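Local atomic coordinates of chlorella virus DNA ligase-adenylate (PDB entry 1FVI), a protein that probably seals breaks in DNA strands during replication and repair, using ATP and a divalent metal cation and passing through a covalent enzyme-adenylate. Residues D76-S79 with A80-G84; I46-S49 with V50-R53; V33-T36 with Q37-R41; E57-P60 with E61-G65. The protein carries 1 engineered substitution. All blocks are in the same frame, centred on the assembly; numbering follows the deposited sequence.

The four contacts are local and follow one another along the chain, none nested in or crossing another. Contact 3 (33-41) comes first and closes the hairpin of strands 30-34 and 38-39. Contact 2 (46-53) then turns the chain into helix 49-58, and contact 4 (57-65) takes it from the end of that helix into strand 63-68. Contact 1 (76-84) lies in the last turns of helix 74-82. Asn-52 ties contact 2 to contact 3 through Met-38 N, and Asn-48 ties it to contact 1 through Ala-80 O. Contacts 3 and 4 share a sheet, where Lys-34 pairs with Gly-62 and Ser-63.

Contact 1 (D76-S79 with A80-G84); sequences DTTS and AVMTG
Thr-77 and Val-81 stand one helical turn apart, Val-81 N donating to Thr-77 O at 3.0 Å in a nearly straight bond of 169°. Ala-80 N repeats the pattern on Asp-76 O at 3.0 Å, and Met-82 N on Thr-78 O at 2.8 Å, as expected for the alpha-helical end of 74-82. The side chains of Thr-77 and Val-81 run side by side and point the same way, their CG2 methyls 4.1 Å apart. Val-81 CG2 lies beside its own backbone N, with the other methyl anti to it (chi1 -178°), an arrangement that places Val-81 CG2 3.2 Å from Thr-77 O. Met-82 CG passes 4.2 Å from Thr-78 CG2 before bends at chi2 and chi3 turn the end of the chain away. These four side chains all touch Ile-30 of strand 30-34. The threonine hydroxyls have partners of their own, Thr-77 OG1 bonding with Ile-69 N and Thr-78 OG1 with Phe-74 O. The helix therefore offers methyls and a thioether chain to the sheet while its threonine hydroxyls are tied back into hydrogen bonds, and in its last turn the carbonyl of Val-81 accepts from Asn-48 N.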
loop_
_atom_site.group_PDB
_atom_site.type_symbol
_atom_site.label_atom_id
_atom_site.label_comp_id
_atom_site.label_asym_id
_atom_site.label_seq_id
_atom_site.Cartn_x
_atom_site.Cartn_y
_atom_site.Cartn_z
ATOM N N ASP A 76 -7.839 1.231 -13.975
ATOM C CA ASP A 76 -6.960 1.857 -14.950
ATOM C C ASP A 76 -5.664 1.071 -14.985
ATOM O O ASP A 76 -5.202 0.656 -16.047
ATOM C CB ASP A 76 -6.700 3.313 -14.573
ATOM C CG ASP A 76 -7.926 4.195 -14.770
ATOM O OD1 ASP A 76 -8.717 3.932 -15.715
ATOM O OD2 ASP A 76 -8.085 5.157 -13.980
ATOM N N THR A 77 -5.107 0.851 -13.796
ATOM C CA THR A 77 -3.879 0.086 -13.626
ATOM C C THR A 77 -4.048 -1.283 -14.293
ATOM O O THR A 77 -3.207 -1.703 -15.074
ATOM C CB THR A 77 -3.569 -0.121 -12.119
ATOM O OG1 THR A 77 -3.236 1.132 -11.512
ATOM C CG2 THR A 77 -2.411 -1.104 -11.927
ATOM N N THR A 78 -5.165 -1.949 -14.006
ATOM C CA THR A 78 -5.454 -3.266 -14.559
ATOM C C THR A 78 -5.394 -3.334 -16.082
ATOM O O THR A 78 -4.826 -4.267 -16.635
ATOM C CB THR A 78 -6.834 -3.765 -14.106
ATOM O OG1 THR A 78 -6.867 -3.852 -12.676
ATOM C CG2 THR A 78 -7.125 -5.130 -14.707
ATOM N N SER A 79 -5.971 -2.340 -16.748
ATOM C CA SER A 79 -5.995 -2.302 -18.201
ATOM C C SER A 79 -4.657 -1.906 -18.801
ATOM O O SER A 79 -4.332 -2.313 -19.911
ATOM C CB SER A 79 -7.091 -1.361 -18.698
ATOM O OG SER A 79 -7.002 -0.105 -18.050
ATOM N N ALA A 80 -3.881 -1.101 -18.088
ATOM C CA ALA A 80 -2.571 -0.699 -18.599
ATOM C C ALA A 80 -1.593 -1.885 -18.553
ATOM O O ALA A 80 -0.875 -2.153 -19.513
ATOM C CB ALA A 80 -2.030 0.473 -17.787
ATOM N N VAL A 81 -1.610 -2.611 -17.439
ATOM C CA VAL A 81 -0.741 -3.771 -17.226
ATOM C C VAL A 81 -1.211 -5.009 -17.993
ATOM O O VAL A 81 -0.420 -5.705 -18.639
ATOM C CB VAL A 81 -0.706 -4.188 -15.719
ATOM C CG1 VAL A 81 0.248 -5.361 -15.514
ATOM C CG2 VAL A 81 -0.309 -3.015 -14.836
ATOM N N MET A 82 -2.509 -5.261 -17.918
ATOM C CA MET A 82 -3.088 -6.443 -18.522
ATOM C C MET A 82 -3.491 -6.384 -19.978
ATOM O O MET A 82 -3.931 -7.390 -20.536
ATOM C CB MET A 82 -4.236 -6.961 -17.643
ATOM C CG MET A 82 -3.809 -7.248 -16.191
ATOM S SD MET A 82 -2.277 -8.242 -16.127
ATOM C CE MET A 82 -2.951 -9.934 -16.455
ATOM N N THR A 83 -3.358 -5.225 -20.603
ATOM C CA THR A 83 -3.691 -5.130 -22.019
ATOM C C THR A 83 -2.378 -5.204 -22.786
ATOM O O THR A 83 -1.397 -4.561 -22.407
ATOM C CB THR A 83 -4.461 -3.835 -22.363
ATOM O OG1 THR A 83 -5.691 -3.811 -21.626
ATOM C CG2 THR A 83 -4.782 -3.774 -23.862
ATOM N N GLY A 84 -2.370 -6.007 -23.848
ATOM C CA GLY A 84 -1.177 -6.200 -24.652
ATOM C C GLY A 84 -0.679 -5.025 -25.465
ATOM O O GLY A 84 -0.583 -5.124 -26.686
#

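Contact 2 (I46-S49 with V50-R53); sequences IRNS and VMNR
Asn-48 OD1 is shared by two backbone amides at the start of helix 49-58: Val-50 N at 3.3 Å and Met-51 N at 3.4 Å. Both bonds are weak, though the one from Met-51 N is nearly straight (170°). With CG anti to the backbone N (chi1 -173°), the Asn-48 amide folds forward over the first turn and puts OD1 in front of these N-H groups. The Met-51 and Asn-48 side chains cross at about a right angle, with Met-51 CG 3.2 Å from Asn-48 ND2 and the sulfur alongside. The same ND2 donates to Ala-80 O, so one amide caps one helix and ties it to the end of another. The main chain continues the helix from here, Asn-52 N bonding to Asn-48 O and Arg-53 N to Ser-49 O, each at 2.9 Å. Asn-52 also reaches back past the cap: its ND2 donates to Ile-46 O at 3.3 Å, on a lone pair in the carbonyl plane, although the acceptor lies 23° out of the asparagine amide plane. Its OD1 takes Met-38 N, which fixes which way round this amide sits and joins helix 49-58 to strand 38-39, while ND2 holds the loop. Ile-46 and Met-51 both rest on Val-81 of helix 74-82. The whole is a helix N-cap made by asparagine, with a second asparagine one turn on holding the incoming loop.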
loop_
_atom_site.group_PDB
_atom_site.type_symbol
_atom_site.label_atom_id
_atom_site.label_comp_id
_atom_site.label_asym_id
_atom_site.label_seq_id
_atom_site.Cartn_x
_atom_site.Cartn_y
_atom_site.Cartn_z
ATOM N N ILE A 46 3.311 -10.700 -18.546
ATOM C CA ILE A 46 2.610 -9.412 -18.454
ATOM C C ILE A 46 2.286 -8.968 -19.887
ATOM O O ILE A 46 3.178 -8.888 -20.735
ATOM C CB ILE A 46 3.515 -8.347 -17.765
ATOM C CG1 ILE A 46 3.787 -8.736 -16.310
ATOM C CG2 ILE A 46 2.914 -6.977 -17.843
ATOM C CD1 ILE A 46 2.553 -8.986 -15.477
ATOM N N ARG A 47 1.009 -8.689 -20.139
ATOM C CA ARG A 47 0.521 -8.298 -21.454
ATOM C C ARG A 47 1.125 -7.022 -22.016
ATOM O O ARG A 47 1.323 -6.902 -23.233
ATOM C CB ARG A 47 -1.001 -8.190 -21.424
ATOM C CG ARG A 47 -1.712 -9.508 -21.155
ATOM C CD ARG A 47 -2.427 -10.036 -22.390
ATOM N NE ARG A 47 -1.500 -10.288 -23.486
ATOM C CZ ARG A 47 -1.762 -10.021 -24.760
ATOM N NH1 ARG A 47 -2.927 -9.494 -25.106
ATOM N NH2 ARG A 47 -0.845 -10.261 -25.687
ATOM N N ASN A 48 1.373 -6.053 -21.137
ATOM C CA ASN A 48 1.967 -4.786 -21.545
ATOM C C ASN A 48 3.471 -4.987 -21.778
ATOM O O ASN A 48 4.263 -4.964 -20.830
ATOM C CB ASN A 48 1.721 -3.717 -20.477
ATOM C CG ASN A 48 2.170 -2.346 -20.920
ATOM O OD1 ASN A 48 3.027 -2.217 -21.783
ATOM N ND2 ASN A 48 1.599 -1.309 -20.322
ATOM N N SER A 49 3.857 -5.116 -23.048
ATOM C CA SER A 49 5.249 -5.362 -23.439
ATOM C C SER A 49 6.301 -4.365 -23.003
ATOM O O SER A 49 7.430 -4.749 -22.732
ATOM C CB SER A 49 5.345 -5.579 -24.945
ATOM O OG SER A 49 4.687 -6.780 -25.307
ATOM N N VAL A 50 5.944 -3.088 -22.973
ATOM C CA VAL A 50 6.866 -2.034 -22.560
ATOM C C VAL A 50 7.152 -2.193 -21.064
ATOM O O VAL A 50 8.302 -2.093 -20.635
ATOM C CB VAL A 50 6.261 -0.629 -22.799
ATOM C CG1 VAL A 50 7.297 0.460 -22.525
ATOM C CG2 VAL A 50 5.707 -0.524 -24.213
ATOM N N MET A 51 6.099 -2.440 -20.280
ATOM C CA MET A 51 6.235 -2.625 -18.831
ATOM C C MET A 51 7.091 -3.848 -18.588
ATOM O O MET A 51 8.022 -3.830 -17.783
ATOM C CB MET A 51 4.873 -2.871 -18.172
ATOM C CG MET A 51 3.945 -1.686 -18.134
ATOM S SD MET A 51 2.526 -2.041 -17.067
ATOM C CE MET A 51 1.969 -0.388 -16.668
ATOM N N ASN A 52 6.745 -4.911 -19.302
ATOM C CA ASN A 52 7.443 -6.179 -19.199
ATOM C C ASN A 52 8.936 -5.978 -19.457
ATOM O O ASN A 52 9.760 -6.230 -18.575
ATOM C CB ASN A 52 6.830 -7.181 -20.181
ATOM C CG ASN A 52 7.197 -8.627 -19.850
ATOM O OD1 ASN A 52 8.215 -8.886 -19.207
ATOM N ND2 ASN A 52 6.350 -9.565 -20.264
ATOM N N ARG A 53 9.269 -5.406 -20.612
ATOM C CA ARG A 53 10.659 -5.169 -20.976
ATOM C C ARG A 53 11.389 -4.278 -19.982
ATOM O O ARG A 53 12.449 -4.650 -19.491
ATOM C CB ARG A 53 10.739 -4.601 -22.394
ATOM C CG ARG A 53 12.127 -4.143 -22.848
ATOM C CD ARG A 53 12.318 -2.635 -22.650
ATOM N NE ARG A 53 11.307 -1.849 -23.354
ATOM C CZ ARG A 53 11.346 -0.528 -23.495
ATOM N NH1 ARG A 53 12.348 0.175 -22.982
ATOM N NH2 ARG A 53 10.372 0.092 -24.148
HETATM O O HOH W 1 4.232 -9.563 -22.865
#

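Contact 3 (V33-T36 with Q37-R41); sequences VKQT and QMLSR. With SO4 (sulfate ion), chain B.
Gln-37 closes the turn with Gln-35 by two backbone bonds. Gln-37 N donates to Gln-35 O at 2.8 Å, but comes in above the carbonyl plane, while Gln-35 N donates to Gln-37 O at 3.0 Å. The single residue between them, Thr-36, has phi 80° and psi -46°, the values of a classic gamma turn. Met-38 faces Lys-34 as a non-hydrogen-bonded pair, on one side of the sheet. Its chain bends at chi2 and chi3 and doubles back across the lysine; the two side chains meet at about a right angle, with Met-38 SD 3.7 Å from Lys-34 CB. The lysine runs on to put NZ on the carbonyls of Leu-59 and Thr-56. Leu-39 pairs with Val-33 on the other face. Leu-39 N donates to Val-33 O at 2.8 Å and Val-33 N returns a bond to Leu-39 O at 3.0 Å. Leu-39 CD2 then lies against Gln-35 CB at 3.6 Å. Beyond Ser-40 the chain leaves the hairpin, and Arg-41 stretches out to a sulfate, probably from the crystallisation liquor. Arg-41 NH1 binds sulfate O4 and Arg-41 NH2 binds sulfate O1, both at 3.1 Å, so the guanidinium takes the anion by two nitrogens. The arrangement is a tight antiparallel beta hairpin turned by one residue, whose second strand, 38-39, is the outermost of its sheet; it leads to Arg-41 of the AMP pocket, where in the crystal a sulfate is bound between Arg-41 and Lys-185.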
loop_
_atom_site.group_PDB
_atom_site.type_symbol
_atom_site.label_atom_id
_atom_site.label_comp_id
_atom_site.label_asym_id
_atom_site.label_seq_id
_atom_site.Cartn_x
_atom_site.Cartn_y
_atom_site.Cartn_z
ATOM N N VAL A 33 6.001 -11.051 -10.792
ATOM C CA VAL A 33 7.253 -11.654 -10.419
ATOM C C VAL A 33 8.181 -11.686 -11.623
ATOM O O VAL A 33 7.760 -11.929 -12.754
ATOM C CB VAL A 33 7.048 -13.087 -9.916
ATOM C CG1 VAL A 33 8.400 -13.738 -9.609
ATOM C CG2 VAL A 33 6.157 -13.096 -8.681
ATOM N N LYS A 34 9.449 -11.407 -11.358
ATOM C CA LYS A 34 10.494 -11.432 -12.374
ATOM C C LYS A 34 11.097 -12.829 -12.467
ATOM O O LYS A 34 11.809 -13.287 -11.569
ATOM C CB LYS A 34 11.591 -10.416 -12.034
ATOM C CG LYS A 34 12.867 -10.572 -12.822
ATOM C CD LYS A 34 12.618 -10.530 -14.297
ATOM C CE LYS A 34 13.900 -10.861 -15.043
ATOM N NZ LYS A 34 15.026 -9.938 -14.709
ATOM N N GLN A 35 10.748 -13.517 -13.539
ATOM C CA GLN A 35 11.264 -14.844 -13.802
ATOM C C GLN A 35 11.441 -14.944 -15.315
ATOM O O GLN A 35 10.497 -15.292 -16.036
ATOM C CB GLN A 35 10.309 -15.913 -13.280
ATOM C CG GLN A 35 10.910 -17.300 -13.289
ATOM C CD GLN A 35 10.480 -18.109 -12.101
ATOM O OE1 GLN A 35 9.482 -18.815 -12.151
ATOM N NE2 GLN A 35 11.229 -18.006 -11.017
ATOM N N THR A 36 12.640 -14.542 -15.763
ATOM C CA THR A 36 13.066 -14.503 -17.165
ATOM C C THR A 36 12.477 -13.223 -17.769
ATOM O O THR A 36 13.162 -12.465 -18.450
ATOM C CB THR A 36 12.625 -15.768 -17.949
ATOM O OG1 THR A 36 12.878 -16.938 -17.155
ATOM C CG2 THR A 36 13.406 -15.893 -19.265
ATOM N N GLN A 37 11.193 -13.001 -17.494
ATOM C CA GLN A 37 10.448 -11.816 -17.906
ATOM C C GLN A 37 9.394 -11.564 -16.811
ATOM O O GLN A 37 9.277 -12.361 -15.877
ATOM C CB GLN A 37 9.757 -12.037 -19.243
ATOM C CG GLN A 37 8.718 -13.138 -19.246
ATOM C CD GLN A 37 8.029 -13.285 -20.590
ATOM O OE1 GLN A 37 7.556 -14.368 -20.937
ATOM N NE2 GLN A 37 7.949 -12.187 -21.348
ATOM N N MET A 38 8.648 -10.463 -16.903
ATOM C CA MET A 38 7.619 -10.182 -15.899
ATOM C C MET A 38 6.386 -11.058 -16.089
ATOM O O MET A 38 5.814 -11.134 -17.181
ATOM C CB MET A 38 7.230 -8.707 -15.874
ATOM C CG MET A 38 8.374 -7.778 -15.520
ATOM S SD MET A 38 9.423 -8.288 -14.117
ATOM C CE MET A 38 8.428 -7.869 -12.699
ATOM N N LEU A 39 6.036 -11.766 -15.016
ATOM C CA LEU A 39 4.901 -12.680 -14.982
ATOM C C LEU A 39 3.829 -12.155 -14.014
ATOM O O LEU A 39 4.127 -11.402 -13.079
ATOM C CB LEU A 39 5.378 -14.062 -14.497
ATOM C CG LEU A 39 6.081 -15.088 -15.409
ATOM C CD1 LEU A 39 6.870 -14.454 -16.522
ATOM C CD2 LEU A 39 6.968 -15.985 -14.564
ATOM N N SER A 40 2.580 -12.529 -14.262
ATOM C CA SER A 40 1.482 -12.134 -13.380
ATOM C C SER A 40 1.309 -13.263 -12.341
ATOM O O SER A 40 2.156 -14.173 -12.266
ATOM C CB SER A 40 0.198 -11.922 -14.185
ATOM O OG SER A 40 -0.265 -13.144 -14.712
ATOM N N ARG A 41 0.236 -13.213 -11.548
ATOM C CA ARG A 41 0.001 -14.239 -10.531
ATOM C C ARG A 41 -0.277 -15.620 -11.104
ATOM O O ARG A 41 -0.018 -16.622 -10.446
ATOM C CB ARG A 41 -1.108 -13.837 -9.558
ATOM C CG ARG A 41 -2.491 -13.733 -10.129
ATOM C CD ARG A 41 -3.457 -13.289 -9.029
ATOM N NE ARG A 41 -3.846 -14.383 -8.136
ATOM C CZ ARG A 41 -3.969 -14.275 -6.817
ATOM N NH1 ARG A 41 -3.714 -13.124 -6.219
ATOM N NH2 ARG A 41 -4.431 -15.298 -6.109
HETATM S S SO4 B . -5.918 -13.066 -2.891
HETATM O O1 SO4 B . -5.951 -14.349 -3.586
HETATM O O2 SO4 B . -5.307 -13.220 -1.527
HETATM O O3 SO4 B . -7.329 -12.442 -2.734
HETATM O O4 SO4 B . -5.124 -12.057 -3.717
#

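Contact 4 (E57-P60 with E61-G65); sequences ELLP and EGSDG
Ser-63 meets Pro-60 with its hydroxyl and Leu-59 with its methylene as well. Ser-63 OG sits over one face of the proline ring, toward its CG-CD side, 3.4 Å from both Pro-60 CG and Pro-60 CD. From the leucine side, Leu-59 CB approaches to 3.7 Å from Ser-63 OG. Leu-59 CB and Leu-59 CD1 both lie 4.0 Å from Ser-63 CB. What fixes the hydroxyl is Pro-60 O. Ser-63 OG lies beside its own backbone N (chi1 -74°), and from there both donors of the residue meet the same carbonyl. Ser-63 OG bonds to Pro-60 O at 2.9 Å, 18° off the carbonyl plane, and Ser-63 N bonds to it at 3.3 Å. Pro-60 O is therefore gripped twice, and the buried hydroxyl has a defined acceptor. The backbone bond closes a type II beta turn from Pro-60 to Ser-63, with Gly-62 at its third position. The positive phi of Gly-62, 98°, would press a CB against the carbonyl oxygen before it, which suits glycine here. The CB of Glu-61, at the corner, is directed away from 57-60, and the side chain sends OE1 to Thr-36 N. Pro-60 and Ser-63 both lie on Trp-96 of strand 92-99, and Leu-59 on Tyr-94. Ser-63 touches Lys-34 as well. The turn thus carries the chain out of helix 49-58 and directly into strand 63-68, which runs between strands 30-34 and 92-99.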
loop_
_atom_site.group_PDB
_atom_site.type_symbol
_atom_site.label_atom_id
_atom_site.label_comp_id
_atom_site.label_asym_id
_atom_site.label_seq_id
_atom_site.Cartn_x
_atom_site.Cartn_y
_atom_site.Cartn_z
ATOM N N GLU A 57 14.464 -5.486 -17.471
ATOM C CA GLU A 57 15.791 -4.881 -17.595
ATOM C C GLU A 57 16.244 -4.334 -16.233
ATOM O O GLU A 57 17.418 -4.463 -15.857
ATOM C CB GLU A 57 15.784 -3.737 -18.631
ATOM C CG GLU A 57 15.655 -4.197 -20.087
ATOM C CD GLU A 57 15.388 -3.058 -21.093
ATOM O OE1 GLU A 57 15.376 -1.862 -20.705
ATOM O OE2 GLU A 57 15.179 -3.370 -22.289
ATOM N N LEU A 58 15.291 -3.775 -15.483
ATOM C CA LEU A 58 15.556 -3.180 -14.174
ATOM C C LEU A 58 15.690 -4.141 -12.999
ATOM O O LEU A 58 16.593 -4.009 -12.176
ATOM C CB LEU A 58 14.456 -2.160 -13.841
ATOM C CG LEU A 58 14.712 -0.650 -13.892
ATOM C CD1 LEU A 58 15.591 -0.261 -15.049
ATOM C CD2 LEU A 58 13.387 0.046 -13.992
ATOM N N LEU A 59 14.804 -5.118 -12.923
ATOM C CA LEU A 59 14.808 -6.022 -11.785
ATOM C C LEU A 59 15.640 -7.282 -11.904
ATOM O O LEU A 59 15.771 -7.850 -12.994
ATOM C CB LEU A 59 13.370 -6.424 -11.447
ATOM C CG LEU A 59 12.343 -5.352 -11.071
ATOM C CD1 LEU A 59 10.956 -5.989 -11.091
ATOM C CD2 LEU A 59 12.662 -4.769 -9.693
ATOM N N PRO A 60 16.234 -7.727 -10.775
ATOM C CA PRO A 60 17.041 -8.944 -10.780
ATOM C C PRO A 60 16.091 -10.124 -10.781
ATOM O O PRO A 60 14.944 -10.013 -10.332
ATOM C CB PRO A 60 17.813 -8.850 -9.464
ATOM C CG PRO A 60 16.864 -8.120 -8.588
ATOM C CD PRO A 60 16.389 -7.021 -9.491
ATOM N N GLU A 61 16.550 -11.231 -11.348
ATOM C CA GLU A 61 15.773 -12.461 -11.418
ATOM C C GLU A 61 15.316 -12.854 -9.996
ATOM O O GLU A 61 16.100 -12.796 -9.047
ATOM C CB GLU A 61 16.667 -13.549 -12.037
ATOM C CG GLU A 61 16.079 -14.946 -12.035
ATOM C CD GLU A 61 14.973 -15.148 -13.051
ATOM O OE1 GLU A 61 14.721 -14.239 -13.873
ATOM O OE2 GLU A 61 14.365 -16.243 -13.027
ATOM N N GLY A 62 14.044 -13.214 -9.842
ATOM C CA GLY A 62 13.548 -13.589 -8.525
ATOM C C GLY A 62 12.819 -12.482 -7.769
ATOM O O GLY A 62 12.402 -12.661 -6.615
ATOM N N SER A 63 12.661 -11.333 -8.418
ATOM C CA SER A 63 11.948 -10.211 -7.820
ATOM C C SER A 63 10.445 -10.457 -7.724
ATOM O O SER A 63 9.835 -11.014 -8.645
ATOM C CB SER A 63 12.179 -8.943 -8.625
ATOM O OG SER A 63 13.479 -8.472 -8.392
ATOM N N ASP A 64 9.863 -10.030 -6.604
ATOM C CA ASP A 64 8.433 -10.159 -6.373
ATOM C C ASP A 64 7.871 -8.789 -5.951
ATOM O O ASP A 64 8.520 -8.045 -5.198
ATOM C CB ASP A 64 8.154 -11.222 -5.315
ATOM C CG ASP A 64 6.706 -11.649 -5.299
ATOM O OD1 ASP A 64 5.916 -11.149 -6.145
ATOM O OD2 ASP A 64 6.367 -12.495 -4.439
ATOM N N GLY A 65 6.682 -8.454 -6.456
ATOM C CA GLY A 65 6.101 -7.158 -6.139
ATOM C C GLY A 65 4.778 -6.825 -6.799
ATOM O O GLY A 65 4.066 -7.702 -7.300
#